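Local structure of erythrocyte membrane protein 1 (Plasmodium falciparum, 6S8T) at residues A[63-69]-A[143-147]; A[77-83]-A[118-124]; A[87-91]-A[152-156]; A[126-132]-A[213-217]; A[183-187]-A[285-289]. The protein is a surface adhesin of malaria-infected erythrocytes whose DBLbeta domain, the part described here, binds the host receptor ICAM-1. All coordinates share one frame; numbering follows the deposited sequence.

Overall arrangement
All five contacts lie in the helical DBLbeta domain, and their chemistry follows their place in the fold. Contacts 1, 2 and 3 fasten the long loop between helix 16-32 and strand 97-98: contacts 1 and 3 set it on helix 137-163, with centres about 20 Å apart, while contact 2 ties it to residues 118-124 by a disulfide. Asp144 and Asp152 of that helix also accept from Asn122 and Cys119, so contact 2 joins its neighbours. Contact 5, nearest the centre of the chain, is buried and mixes a salt bridge with apolar packing. Contact 4, farthest out and partly exposed, has no hydrogen bond across it and rests mainly on aliphatic groups.

Contact 1 (A[63-69]-A[143-147]); sequences ITLQHSN and GDVQL
Ser68 and Asn69 meet the two carboxylate oxygens of Asp144, one donor to each, and the contact illustrates how a single buried acid can hold an irregular loop. The hydroxyl OG of Ser68 donates to Asp144 OD1 over 2.7 Å, using the syn lone pair of that oxygen. The backbone N of Asn69 donates to Asp144 OD2 at 3.0 Å, nearly straight (162°) and also on the syn side, a little out of the carboxylate plane. Ser68 swings OG to the side opposite its backbone N (chi1 168°), which offers the hydroxyl to the acid while its CB rests 3.6 Å from Leu147 CD2.

Both oxygens have further donors. OD1 takes a bond from Asn122 ND2, and Asp144 OD2 receives one from a water at 2.6 Å, which itself accepts from Asn69 ND2. Ser68 OG is also bonded to Asp70 N, and Asn69 OD1 is satisfied by Lys49 N. The carboxylate is therefore gripped from several directions, which would be expected to favour its charged form.

About one turn further along the helix, at Leu147, the contact turns apolar. Ile63 reaches out through CD1, which lies 3.8 Å from Leu147 CB and 3.6 Å from Gly143 O, and Leu147 CD1 packs on Thr64 O at 3.5 Å. Here the loop after helix 16-32 is held on helix 137-163 of the Duffy-binding-like domain by a helix-borne aspartate and an aliphatic patch.

Contact 2 (A[77-83]-A[118-124]); sequences GGACTGK and MCTSNLE
A disulfide of the DBLbeta domain, Cys80 to Cys119, joins the long loop before strand 97-98 to the turn that leads into helix 121-124. Cys80 SG and Cys119 SG are 2.0 Å apart with a chi3 of 96°, close to the unstrained right angle.

Next to the covalent link, Ser121 N donates to Ala79 O over 3.0 Å, in the carbonyl plane and on a lone pair. Ala79 CB meanwhile sits 3.6 Å from Asn122 OD1, an oxygen buried here without a polar partner in the model; the other end of that amide, ND2, is held by Asp144. Ser121 OG bonds to Arg72.

Duffy-binding-like domains are cysteine-rich, and this cross-link is one of several disulfides in the domain. Cys80 lies where two turns overlap, a type I turn from Gly78 to Thr81 and a type II turn from Cys80 to Lys83. At the end of the second turn the side chain of Lys83, bent at chi2 (-67°), runs alongside Met118 O with CE 3.4 Å away. Lys83 NZ forms a salt bridge with Glu124 OE1 at 2.9 Å, on the syn lone pair, and the two side chains approach from opposite directions. Thr120 OG1 donates to the same oxygen from the anti side, and a water links NZ to Met118 O.

Contact 3 (A[87-91]-A[152-156]); sequences NERFK and DADEI
Extended from CG to NE, with CG anti to the backbone N (chi1 -173°), the side chain of Arg89 carries its guanidinium straight across to Asp152, while Phe90, with CG beside its backbone N, brings its ring against Ile156. The two neighbours thus divide the work: one supplies charge, the other an apolar surface.

Arg89 NH1 donates to Asp152 OD1 over 2.9 Å at 154°, with the oxygen close to the guanidinium plane. Arg89 NH2 adds a weak bond to Asp152 OD1 at 3.3 Å. The carboxylate, met on its syn side, is tilted 32° from the guanidinium. Ile156 lies across one face of that cation, its CG1 3.7 Å from Arg89 NH1, and the methylene CG of Glu155 borders the edge near NH2. Phe90 CZ touches Ile156 CG2 at 3.8 Å, so the isoleucine is shared between the ring and the cation.

Asp152 has further partners: Cys119 N also donates to OD1, and Ser185 OG bonds to OD2. Such a network would tend to keep the acid ionised. Glu155, for its part, pairs with Arg159.

Residues 87-91 thus pack against helix 137-163, where the Phe90 ring also meets Tyr160. Ile156 also packs against Ala181, Val182 and Ser185 of helix 172-194, which joins the two helices.

Contact 4 (A[126-132]-A[213-217]); sequences LNVSWVT and IIFGK
Ile214 is the centre of the apolar part of this contact, a small example of packing without a hydrogen bond across it. Its CG1 stands anti to the carbonyl carbon (chi1 -65°) and the chain continues extended, which sends CD1 in among the residues of the other segment. There CD1 meets Leu126 CD1 at 3.8 Å and Val131 CG1 at 4.0 Å, in both cases with the side chains crossing at about a right angle. Val128 makes looser contacts: its CB is 4.3 Å from Ile213 CG2, and its CG1 lies 4.5 Å from Ile214 CG1.

A second kind of packing brings a polar residue in through its carbon. Thr132 turns its methyl CG2 to the aliphatic stem of Lys217, 3.9 Å from CB of the lysine, and the two side chains cross roughly at right angles.

Polar groups are instead satisfied within the segment 126-132. Asn127, at the N-cap of helix 128-132, accepts from Trp130 N through OD1 at 2.9 Å, in the carbonyl plane, and that oxygen also sits over one face of the indole. Thr132 OG1 donates back to Val128 O over 2.7 Å, which fixes the rotation of the side chain with the methyl facing helix 202-221.

The two short helical segments run nearly parallel, 25° apart, with axes 10.0 Å from each other at closest approach. Helix 137-163 adjoins both: Leu126 touches its Asp144, Val131 its Ser140, Thr132 its Ala137, and Phe215 its Leu141.

Contact 5 (A[183-187]-A[285-289]); sequences RYSFA and TPLDD
The backbones come closest where Ala187, on helix 172-194, faces Asp289, in a short 3-10 segment that begins at Asp288, their CA atoms only 4.1 Å apart. The small side chain is consistent with so close an approach: Ala187 CB rests 3.7 Å from Asp288 O.

One turn earlier, Arg183 bends at chi3 (59°) and presents its NE side to Asp288. Arg183 NE and NH2 both donate to Asp288 OD1, at 3.0 and 3.1 Å, a side-on salt bridge in which that oxygen lies in the guanidinium plane. The carboxylate itself is turned 89° to the guanidinium, so the two groups are far from coplanar. Arg183 NH1 is bonded to Asp277 O.

Phe186 supplies much of the apolar part of the contact. Its CD2 lies 3.9 Å from Pro286 CG, and CE2 comes within 3.6 Å of Asp289 CG, with ring and carboxylate inclined to each other. Asp289 forms a salt bridge with Arg257 and accepts a hydrogen bond from Trp253 NE1.

Trp261 of helix 246-268 meets Phe186 edge-to-face and also touches Pro286, so the loop before helix 293-319 packs against both helix 172-194 and helix 246-268, in the buried helical core of the Duffy-binding-like domain.

Contact 1 (A[63-69]-A[143-147])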
# COMPACT_ATOMS: atom_id res chain seq x y z
N ILE A 63 -19.51 8.04 -14.14
CA ILE A 63 -18.83 7.16 -15.09
C ILE A 63 -19.35 5.74 -14.92
O ILE A 63 -19.47 5.23 -13.80
CB ILE A 63 -17.31 7.24 -14.90
CG1 ILE A 63 -16.60 6.31 -15.90
CG2 ILE A 63 -16.91 6.90 -13.48
CD1 ILE A 63 -15.08 6.43 -15.87
N THR A 64 -19.69 5.11 -16.04
CA THR A 64 -20.31 3.80 -16.05
C THR A 64 -19.37 2.76 -16.65
O THR A 64 -18.19 3.04 -16.93
CB THR A 64 -21.63 3.86 -16.82
OG1 THR A 64 -21.37 4.19 -18.19
CG2 THR A 64 -22.56 4.91 -16.22
N LEU A 65 -19.89 1.55 -16.85
CA LEU A 65 -19.13 0.48 -17.47
C LEU A 65 -19.01 0.65 -18.98
O LEU A 65 -18.15 0.01 -19.60
CB LEU A 65 -19.76 -0.88 -17.16
CG LEU A 65 -19.45 -1.56 -15.82
CD1 LEU A 65 -19.92 -0.74 -14.63
CD2 LEU A 65 -20.06 -2.96 -15.79
N GLN A 66 -19.86 1.48 -19.58
CA GLN A 66 -19.76 1.74 -21.01
C GLN A 66 -18.55 2.59 -21.37
O GLN A 66 -18.07 2.52 -22.51
CB GLN A 66 -21.04 2.42 -21.52
CG GLN A 66 -22.29 1.56 -21.40
CD GLN A 66 -23.53 2.30 -21.86
OE1 GLN A 66 -24.58 1.69 -22.09
NE2 GLN A 66 -23.42 3.61 -22.00
N HIS A 67 -18.05 3.39 -20.43
CA HIS A 67 -16.89 4.25 -20.67
C HIS A 67 -15.58 3.52 -20.40
O HIS A 67 -14.69 4.02 -19.72
CB HIS A 67 -17.00 5.51 -19.81
CG HIS A 67 -18.27 6.27 -20.02
ND1 HIS A 67 -19.47 5.89 -19.45
CD2 HIS A 67 -18.54 7.38 -20.75
CE1 HIS A 67 -20.41 6.74 -19.81
NE2 HIS A 67 -19.88 7.65 -20.60
N SER A 68 -15.47 2.31 -20.94
CA SER A 68 -14.31 1.45 -20.73
C SER A 68 -13.97 0.73 -22.02
O SER A 68 -14.84 0.47 -22.85
CB SER A 68 -14.57 0.44 -19.61
OG SER A 68 -13.56 -0.56 -19.57
N ASN A 69 -12.68 0.40 -22.17
CA ASN A 69 -12.20 -0.37 -23.31
C ASN A 69 -11.87 -1.81 -22.94
O ASN A 69 -11.04 -2.44 -23.60
CB ASN A 69 -10.98 0.31 -23.94
CG ASN A 69 -11.37 1.40 -24.93
OD1 ASN A 69 -12.38 1.29 -25.62
ND2 ASN A 69 -10.55 2.44 -25.02
N GLY A 143 -9.81 7.36 -18.87
CA GLY A 143 -11.14 6.85 -18.57
C GLY A 143 -11.11 5.53 -17.83
O GLY A 143 -11.83 5.34 -16.85
N ASP A 144 -10.27 4.60 -18.29
CA ASP A 144 -10.19 3.30 -17.64
C ASP A 144 -9.47 3.38 -16.29
O ASP A 144 -9.78 2.59 -15.38
CB ASP A 144 -9.50 2.29 -18.56
CG ASP A 144 -10.50 1.45 -19.35
OD1 ASP A 144 -11.44 0.89 -18.74
OD2 ASP A 144 -10.35 1.35 -20.59
N VAL A 145 -8.53 4.31 -16.14
CA VAL A 145 -7.88 4.49 -14.85
C VAL A 145 -8.85 5.10 -13.84
O VAL A 145 -8.87 4.71 -12.66
CB VAL A 145 -6.61 5.35 -15.00
CG1 VAL A 145 -6.03 5.70 -13.64
CG2 VAL A 145 -5.58 4.62 -15.84
N GLN A 146 -9.68 6.05 -14.28
CA GLN A 146 -10.67 6.64 -13.39
C GLN A 146 -11.78 5.65 -13.05
O GLN A 146 -12.31 5.68 -11.93
CB GLN A 146 -11.26 7.90 -14.01
CG GLN A 146 -10.30 9.09 -14.02
CD GLN A 146 -10.93 10.34 -14.60
OE1 GLN A 146 -11.34 10.35 -15.77
NE2 GLN A 146 -11.03 11.39 -13.80
N LEU A 147 -12.15 4.78 -13.99
CA LEU A 147 -13.15 3.76 -13.69
C LEU A 147 -12.63 2.77 -12.65
O LEU A 147 -13.35 2.41 -11.72
CB LEU A 147 -13.55 3.02 -14.97
CG LEU A 147 -14.55 1.88 -14.78
CD1 LEU A 147 -15.91 2.41 -14.35
CD2 LEU A 147 -14.67 1.04 -16.04
O HOH W 1 -9.20 2.88 -22.36

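Contact 2 (A[77-83]-A[118-124])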
# COMPACT_ATOMS: atom_id res chain seq x y z
N GLY A 77 -17.03 -7.35 -17.80
CA GLY A 77 -15.95 -6.40 -17.99
C GLY A 77 -15.84 -5.35 -16.91
O GLY A 77 -15.32 -4.26 -17.14
N GLY A 78 -16.34 -5.67 -15.71
CA GLY A 78 -16.22 -4.74 -14.60
C GLY A 78 -14.82 -4.71 -14.02
O GLY A 78 -14.03 -5.64 -14.18
N ALA A 79 -14.52 -3.62 -13.31
CA ALA A 79 -13.20 -3.49 -12.71
C ALA A 79 -13.01 -4.45 -11.55
O ALA A 79 -11.89 -4.94 -11.33
CB ALA A 79 -12.97 -2.05 -12.25
N CYS A 80 -14.07 -4.75 -10.80
CA CYS A 80 -14.00 -5.69 -9.70
C CYS A 80 -14.38 -7.11 -10.11
O CYS A 80 -14.67 -7.94 -9.24
CB CYS A 80 -14.90 -5.24 -8.54
SG CYS A 80 -14.38 -3.74 -7.67
N THR A 81 -14.38 -7.41 -11.41
CA THR A 81 -14.82 -8.72 -11.88
C THR A 81 -13.88 -9.81 -11.38
O THR A 81 -12.68 -9.78 -11.67
CB THR A 81 -14.89 -8.73 -13.41
OG1 THR A 81 -15.94 -7.86 -13.84
CG2 THR A 81 -15.17 -10.14 -13.91
N GLY A 82 -14.43 -10.75 -10.63
CA GLY A 82 -13.67 -11.89 -10.15
C GLY A 82 -12.58 -11.58 -9.15
O GLY A 82 -11.52 -12.21 -9.18
N LYS A 83 -12.81 -10.63 -8.24
CA LYS A 83 -11.83 -10.26 -7.23
C LYS A 83 -12.35 -10.64 -5.84
O LYS A 83 -13.52 -10.41 -5.53
CB LYS A 83 -11.52 -8.76 -7.28
CG LYS A 83 -10.95 -8.27 -8.61
CD LYS A 83 -9.57 -8.85 -8.88
CE LYS A 83 -9.03 -8.38 -10.23
NZ LYS A 83 -7.71 -8.98 -10.55
N MET A 118 -7.17 -6.04 -5.52
CA MET A 118 -7.49 -4.74 -6.08
C MET A 118 -8.30 -4.88 -7.37
O MET A 118 -8.11 -5.82 -8.15
CB MET A 118 -6.19 -3.97 -6.33
CG MET A 118 -6.33 -2.47 -6.47
SD MET A 118 -4.72 -1.66 -6.33
CE MET A 118 -5.10 -0.04 -6.99
N CYS A 119 -9.22 -3.93 -7.59
CA CYS A 119 -10.14 -3.99 -8.73
C CYS A 119 -9.50 -3.35 -9.96
O CYS A 119 -9.77 -2.20 -10.32
CB CYS A 119 -11.46 -3.31 -8.39
SG CYS A 119 -12.45 -4.08 -7.08
N THR A 120 -8.65 -4.13 -10.64
CA THR A 120 -7.97 -3.67 -11.85
C THR A 120 -8.24 -4.59 -13.04
O THR A 120 -7.45 -4.65 -13.98
CB THR A 120 -6.47 -3.56 -11.60
OG1 THR A 120 -5.96 -4.84 -11.17
CG2 THR A 120 -6.18 -2.52 -10.54
N SER A 121 -9.38 -5.29 -13.01
CA SER A 121 -9.66 -6.29 -14.04
C SER A 121 -9.88 -5.65 -15.41
O SER A 121 -9.53 -6.25 -16.43
CB SER A 121 -10.88 -7.13 -13.63
OG SER A 121 -11.13 -8.15 -14.57
N ASN A 122 -10.47 -4.46 -15.46
CA ASN A 122 -10.62 -3.77 -16.74
C ASN A 122 -9.26 -3.44 -17.34
O ASN A 122 -9.08 -3.54 -18.56
CB ASN A 122 -11.46 -2.50 -16.56
CG ASN A 122 -10.81 -1.49 -15.63
OD1 ASN A 122 -10.29 -1.85 -14.58
ND2 ASN A 122 -10.84 -0.22 -16.02
N LEU A 123 -8.30 -3.06 -16.51
CA LEU A 123 -6.97 -2.74 -17.01
C LEU A 123 -6.22 -4.00 -17.45
O LEU A 123 -5.39 -3.94 -18.36
CB LEU A 123 -6.17 -1.99 -15.95
CG LEU A 123 -6.71 -0.62 -15.53
CD1 LEU A 123 -5.91 -0.07 -14.35
CD2 LEU A 123 -6.66 0.35 -16.70
N GLU A 124 -6.50 -5.14 -16.81
CA GLU A 124 -5.82 -6.38 -17.16
C GLU A 124 -6.28 -6.93 -18.50
O GLU A 124 -5.53 -7.68 -19.13
CB GLU A 124 -6.05 -7.42 -16.06
CG GLU A 124 -5.42 -7.07 -14.71
CD GLU A 124 -6.00 -7.88 -13.56
OE1 GLU A 124 -6.42 -7.28 -12.55
OE2 GLU A 124 -6.04 -9.13 -13.67
O HOH W 2 -6.18 -7.53 -8.18

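Contact 3 (A[87-91]-A[152-156])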
# COMPACT_ATOMS: atom_id res chain seq x y z
N ASN A 87 -13.67 -13.66 0.15
CA ASN A 87 -13.95 -12.59 1.10
C ASN A 87 -12.89 -12.54 2.20
O ASN A 87 -13.17 -12.69 3.39
CB ASN A 87 -15.35 -12.74 1.69
CG ASN A 87 -16.44 -12.54 0.66
OD1 ASN A 87 -16.85 -11.41 0.38
ND2 ASN A 87 -16.92 -13.64 0.07
N GLU A 88 -11.64 -12.32 1.77
CA GLU A 88 -10.52 -12.21 2.68
C GLU A 88 -9.90 -10.82 2.70
O GLU A 88 -8.99 -10.58 3.50
CB GLU A 88 -9.43 -13.23 2.33
CG GLU A 88 -9.85 -14.67 2.48
CD GLU A 88 -8.77 -15.63 2.05
OE1 GLU A 88 -7.85 -15.20 1.32
OE2 GLU A 88 -8.83 -16.82 2.44
N ARG A 89 -10.37 -9.90 1.86
CA ARG A 89 -9.62 -8.68 1.58
C ARG A 89 -9.41 -7.83 2.82
O ARG A 89 -8.32 -7.28 3.03
CB ARG A 89 -10.32 -7.86 0.49
CG ARG A 89 -9.50 -6.67 0.01
CD ARG A 89 -10.17 -5.93 -1.14
NE ARG A 89 -9.29 -4.90 -1.69
CZ ARG A 89 -9.63 -4.04 -2.64
NH1 ARG A 89 -8.75 -3.14 -3.06
NH2 ARG A 89 -10.85 -4.06 -3.16
N PHE A 90 -10.44 -7.70 3.66
CA PHE A 90 -10.32 -6.87 4.86
C PHE A 90 -10.72 -7.65 6.11
O PHE A 90 -11.23 -7.07 7.07
CB PHE A 90 -11.14 -5.59 4.72
CG PHE A 90 -10.61 -4.64 3.68
CD1 PHE A 90 -9.44 -3.92 3.90
CD2 PHE A 90 -11.27 -4.47 2.47
CE1 PHE A 90 -8.94 -3.05 2.95
CE2 PHE A 90 -10.78 -3.60 1.51
CZ PHE A 90 -9.62 -2.89 1.75
N LYS A 91 -10.49 -8.96 6.11
CA LYS A 91 -10.76 -9.79 7.27
C LYS A 91 -9.54 -9.79 8.19
O LYS A 91 -8.41 -9.97 7.73
CB LYS A 91 -11.12 -11.21 6.85
CG LYS A 91 -11.53 -12.10 8.01
CD LYS A 91 -11.94 -13.49 7.53
CE LYS A 91 -12.31 -14.39 8.70
NZ LYS A 91 -12.68 -15.75 8.25
N ASP A 152 -12.75 0.64 -7.29
CA ASP A 152 -11.94 0.06 -6.22
C ASP A 152 -12.18 0.78 -4.90
O ASP A 152 -12.21 0.14 -3.84
CB ASP A 152 -10.45 0.10 -6.60
CG ASP A 152 -9.59 -0.73 -5.65
OD1 ASP A 152 -9.82 -1.95 -5.53
OD2 ASP A 152 -8.67 -0.15 -5.03
N ALA A 153 -12.35 2.10 -4.95
CA ALA A 153 -12.68 2.85 -3.73
C ALA A 153 -14.04 2.44 -3.18
O ALA A 153 -14.21 2.31 -1.96
CB ALA A 153 -12.64 4.35 -4.01
N ASP A 154 -15.03 2.24 -4.06
CA ASP A 154 -16.35 1.83 -3.59
C ASP A 154 -16.30 0.43 -2.99
O ASP A 154 -16.95 0.17 -1.97
CB ASP A 154 -17.35 1.89 -4.75
CG ASP A 154 -18.76 1.54 -4.32
OD1 ASP A 154 -19.34 2.26 -3.48
OD2 ASP A 154 -19.31 0.54 -4.84
N GLU A 155 -15.52 -0.47 -3.59
CA GLU A 155 -15.41 -1.83 -3.06
C GLU A 155 -14.68 -1.86 -1.72
O GLU A 155 -14.99 -2.70 -0.87
CB GLU A 155 -14.70 -2.72 -4.08
CG GLU A 155 -14.87 -4.21 -3.82
CD GLU A 155 -16.27 -4.70 -4.13
OE1 GLU A 155 -16.97 -4.05 -4.94
OE2 GLU A 155 -16.68 -5.74 -3.57
N ILE A 156 -13.70 -0.97 -1.52
CA ILE A 156 -12.97 -0.94 -0.26
C ILE A 156 -13.90 -0.54 0.88
O ILE A 156 -13.90 -1.16 1.95
CB ILE A 156 -11.77 0.03 -0.35
CG1 ILE A 156 -10.64 -0.60 -1.18
CG2 ILE A 156 -11.27 0.40 1.03
CD1 ILE A 156 -9.51 0.38 -1.48

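Contact 4 (A[126-132]-A[213-217])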
# COMPACT_ATOMS: atom_id res chain seq x y z
N LEU A 126 -7.41 -5.10 -21.34
CA LEU A 126 -7.58 -4.02 -22.31
C LEU A 126 -7.42 -4.53 -23.73
O LEU A 126 -6.68 -5.48 -24.00
CB LEU A 126 -6.57 -2.90 -22.05
CG LEU A 126 -6.83 -1.94 -20.88
CD1 LEU A 126 -5.71 -0.91 -20.79
CD2 LEU A 126 -8.18 -1.25 -21.03
N ASN A 127 -8.14 -3.90 -24.65
CA ASN A 127 -7.93 -4.08 -26.09
C ASN A 127 -7.10 -2.89 -26.56
O ASN A 127 -7.62 -1.78 -26.71
CB ASN A 127 -9.25 -4.18 -26.83
CG ASN A 127 -9.07 -4.39 -28.32
OD1 ASN A 127 -8.94 -3.44 -29.09
ND2 ASN A 127 -9.07 -5.65 -28.74
N VAL A 128 -5.80 -3.12 -26.77
CA VAL A 128 -4.88 -2.03 -27.07
C VAL A 128 -5.22 -1.33 -28.38
O VAL A 128 -4.81 -0.19 -28.60
CB VAL A 128 -3.42 -2.54 -27.09
CG1 VAL A 128 -3.03 -3.09 -25.73
CG2 VAL A 128 -3.25 -3.61 -28.17
N SER A 129 -5.96 -2.00 -29.27
CA SER A 129 -6.39 -1.34 -30.50
C SER A 129 -7.44 -0.28 -30.21
O SER A 129 -7.35 0.85 -30.73
CB SER A 129 -6.93 -2.37 -31.49
OG SER A 129 -5.90 -3.25 -31.92
N TRP A 130 -8.43 -0.60 -29.38
CA TRP A 130 -9.48 0.36 -29.07
C TRP A 130 -8.93 1.58 -28.34
O TRP A 130 -9.50 2.67 -28.44
CB TRP A 130 -10.58 -0.31 -28.23
CG TRP A 130 -11.45 -1.27 -29.01
CD1 TRP A 130 -11.46 -1.46 -30.36
CD2 TRP A 130 -12.44 -2.15 -28.47
NE1 TRP A 130 -12.39 -2.41 -30.69
CE2 TRP A 130 -13.01 -2.85 -29.55
CE3 TRP A 130 -12.90 -2.41 -27.17
CZ2 TRP A 130 -14.01 -3.80 -29.38
CZ3 TRP A 130 -13.90 -3.36 -27.01
CH2 TRP A 130 -14.45 -4.04 -28.10
N VAL A 131 -7.83 1.41 -27.61
CA VAL A 131 -7.26 2.53 -26.87
C VAL A 131 -6.47 3.46 -27.79
O VAL A 131 -6.48 4.68 -27.59
CB VAL A 131 -6.38 2.00 -25.72
CG1 VAL A 131 -5.83 3.15 -24.89
CG2 VAL A 131 -7.18 1.05 -24.85
N THR A 132 -5.80 2.93 -28.81
CA THR A 132 -4.82 3.69 -29.57
C THR A 132 -5.18 3.94 -31.03
O THR A 132 -4.60 4.86 -31.63
CB THR A 132 -3.46 3.00 -29.54
OG1 THR A 132 -3.57 1.69 -30.12
CG2 THR A 132 -2.96 2.87 -28.11
N ILE A 213 2.58 -1.10 -24.61
CA ILE A 213 2.14 -0.84 -25.98
C ILE A 213 1.42 0.50 -26.06
O ILE A 213 1.62 1.27 -27.01
CB ILE A 213 1.27 -1.99 -26.50
CG1 ILE A 213 2.08 -3.28 -26.58
CG2 ILE A 213 0.67 -1.65 -27.85
CD1 ILE A 213 1.28 -4.47 -27.06
N ILE A 214 0.58 0.81 -25.07
CA ILE A 214 -0.17 2.06 -25.09
C ILE A 214 0.78 3.26 -25.05
O ILE A 214 0.68 4.18 -25.87
CB ILE A 214 -1.18 2.10 -23.92
CG1 ILE A 214 -2.24 1.02 -24.11
CG2 ILE A 214 -1.83 3.47 -23.83
CD1 ILE A 214 -3.16 0.86 -22.91
N PHE A 215 1.72 3.25 -24.10
CA PHE A 215 2.65 4.38 -23.98
C PHE A 215 3.63 4.45 -25.14
O PHE A 215 4.19 5.52 -25.39
CB PHE A 215 3.39 4.31 -22.65
CG PHE A 215 2.59 4.81 -21.48
CD1 PHE A 215 2.48 6.17 -21.23
CD2 PHE A 215 1.93 3.92 -20.64
CE1 PHE A 215 1.73 6.63 -20.16
CE2 PHE A 215 1.19 4.38 -19.57
CZ PHE A 215 1.09 5.74 -19.33
N GLY A 216 3.87 3.35 -25.85
CA GLY A 216 4.63 3.43 -27.08
C GLY A 216 3.92 4.26 -28.13
O GLY A 216 4.53 5.10 -28.80
N LYS A 217 2.61 4.05 -28.28
CA LYS A 217 1.82 4.90 -29.17
C LYS A 217 1.71 6.32 -28.64
O LYS A 217 1.63 7.27 -29.42
CB LYS A 217 0.42 4.31 -29.35
CG LYS A 217 0.32 3.25 -30.44
CD LYS A 217 0.57 3.85 -31.81
CE LYS A 217 0.21 2.87 -32.91
NZ LYS A 217 0.87 1.55 -32.72

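Contact 5 (A[183-187]-A[285-289])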
# COMPACT_ATOMS: atom_id res chain seq x y z
N ARG A 183 -6.33 5.68 0.36
CA ARG A 183 -5.10 6.38 -0.02
C ARG A 183 -4.02 5.40 -0.45
O ARG A 183 -3.26 5.68 -1.39
CB ARG A 183 -4.62 7.26 1.14
CG ARG A 183 -5.57 8.41 1.45
CD ARG A 183 -5.27 9.06 2.79
NE ARG A 183 -3.90 9.58 2.84
CZ ARG A 183 -3.41 10.26 3.87
NH1 ARG A 183 -4.17 10.51 4.93
NH2 ARG A 183 -2.16 10.70 3.83
N TYR A 184 -3.94 4.24 0.21
CA TYR A 184 -3.02 3.19 -0.22
C TYR A 184 -3.36 2.70 -1.62
O TYR A 184 -2.45 2.40 -2.42
CB TYR A 184 -3.05 2.02 0.77
CG TYR A 184 -2.51 2.33 2.15
CD1 TYR A 184 -1.40 3.16 2.31
CD2 TYR A 184 -3.09 1.77 3.28
CE1 TYR A 184 -0.90 3.44 3.57
CE2 TYR A 184 -2.59 2.04 4.55
CZ TYR A 184 -1.49 2.87 4.68
OH TYR A 184 -0.99 3.15 5.93
N SER A 185 -4.65 2.58 -1.95
CA SER A 185 -5.04 2.12 -3.28
C SER A 185 -4.72 3.16 -4.34
O SER A 185 -4.33 2.81 -5.46
CB SER A 185 -6.53 1.78 -3.30
OG SER A 185 -7.00 1.65 -4.63
N PHE A 186 -4.91 4.44 -4.02
CA PHE A 186 -4.52 5.51 -4.94
C PHE A 186 -3.02 5.47 -5.21
O PHE A 186 -2.57 5.70 -6.34
CB PHE A 186 -4.94 6.86 -4.37
CG PHE A 186 -4.30 8.05 -5.04
CD1 PHE A 186 -4.73 8.50 -6.28
CD2 PHE A 186 -3.27 8.74 -4.41
CE1 PHE A 186 -4.14 9.60 -6.89
CE2 PHE A 186 -2.68 9.85 -5.02
CZ PHE A 186 -3.12 10.28 -6.26
N ALA A 187 -2.22 5.17 -4.19
CA ALA A 187 -0.77 5.13 -4.37
C ALA A 187 -0.34 3.89 -5.14
O ALA A 187 0.55 3.97 -6.00
CB ALA A 187 -0.07 5.20 -3.01
N THR A 285 -5.21 16.75 -2.73
CA THR A 285 -4.73 15.48 -3.25
C THR A 285 -3.68 14.92 -2.30
O THR A 285 -2.75 15.65 -1.91
CB THR A 285 -4.13 15.64 -4.66
OG1 THR A 285 -5.08 16.31 -5.51
CG2 THR A 285 -3.78 14.29 -5.25
N PRO A 286 -3.79 13.66 -1.89
CA PRO A 286 -2.81 13.09 -0.96
C PRO A 286 -1.46 12.88 -1.63
O PRO A 286 -1.34 12.84 -2.86
CB PRO A 286 -3.44 11.76 -0.55
CG PRO A 286 -4.33 11.40 -1.69
CD PRO A 286 -4.86 12.70 -2.21
N LEU A 287 -0.43 12.75 -0.79
CA LEU A 287 0.95 12.61 -1.25
C LEU A 287 1.47 11.19 -1.07
O LEU A 287 2.69 10.97 -1.16
CB LEU A 287 1.85 13.61 -0.53
CG LEU A 287 1.62 15.08 -0.88
CD1 LEU A 287 2.42 15.98 0.05
CD2 LEU A 287 1.99 15.35 -2.33
N ASP A 288 0.58 10.22 -0.81
CA ASP A 288 1.02 8.85 -0.57
C ASP A 288 1.72 8.26 -1.79
O ASP A 288 2.59 7.39 -1.64
CB ASP A 288 -0.18 7.98 -0.18
CG ASP A 288 -0.89 8.48 1.08
OD1 ASP A 288 -1.45 9.60 1.06
OD2 ASP A 288 -0.88 7.75 2.09
N ASP A 289 1.37 8.70 -2.99
CA ASP A 289 1.97 8.14 -4.20
C ASP A 289 3.44 8.53 -4.38
O ASP A 289 4.05 8.08 -5.36
CB ASP A 289 1.16 8.55 -5.43
CG ASP A 289 0.92 10.04 -5.52
OD1 ASP A 289 0.84 10.71 -4.47
OD2 ASP A 289 0.80 10.55 -6.66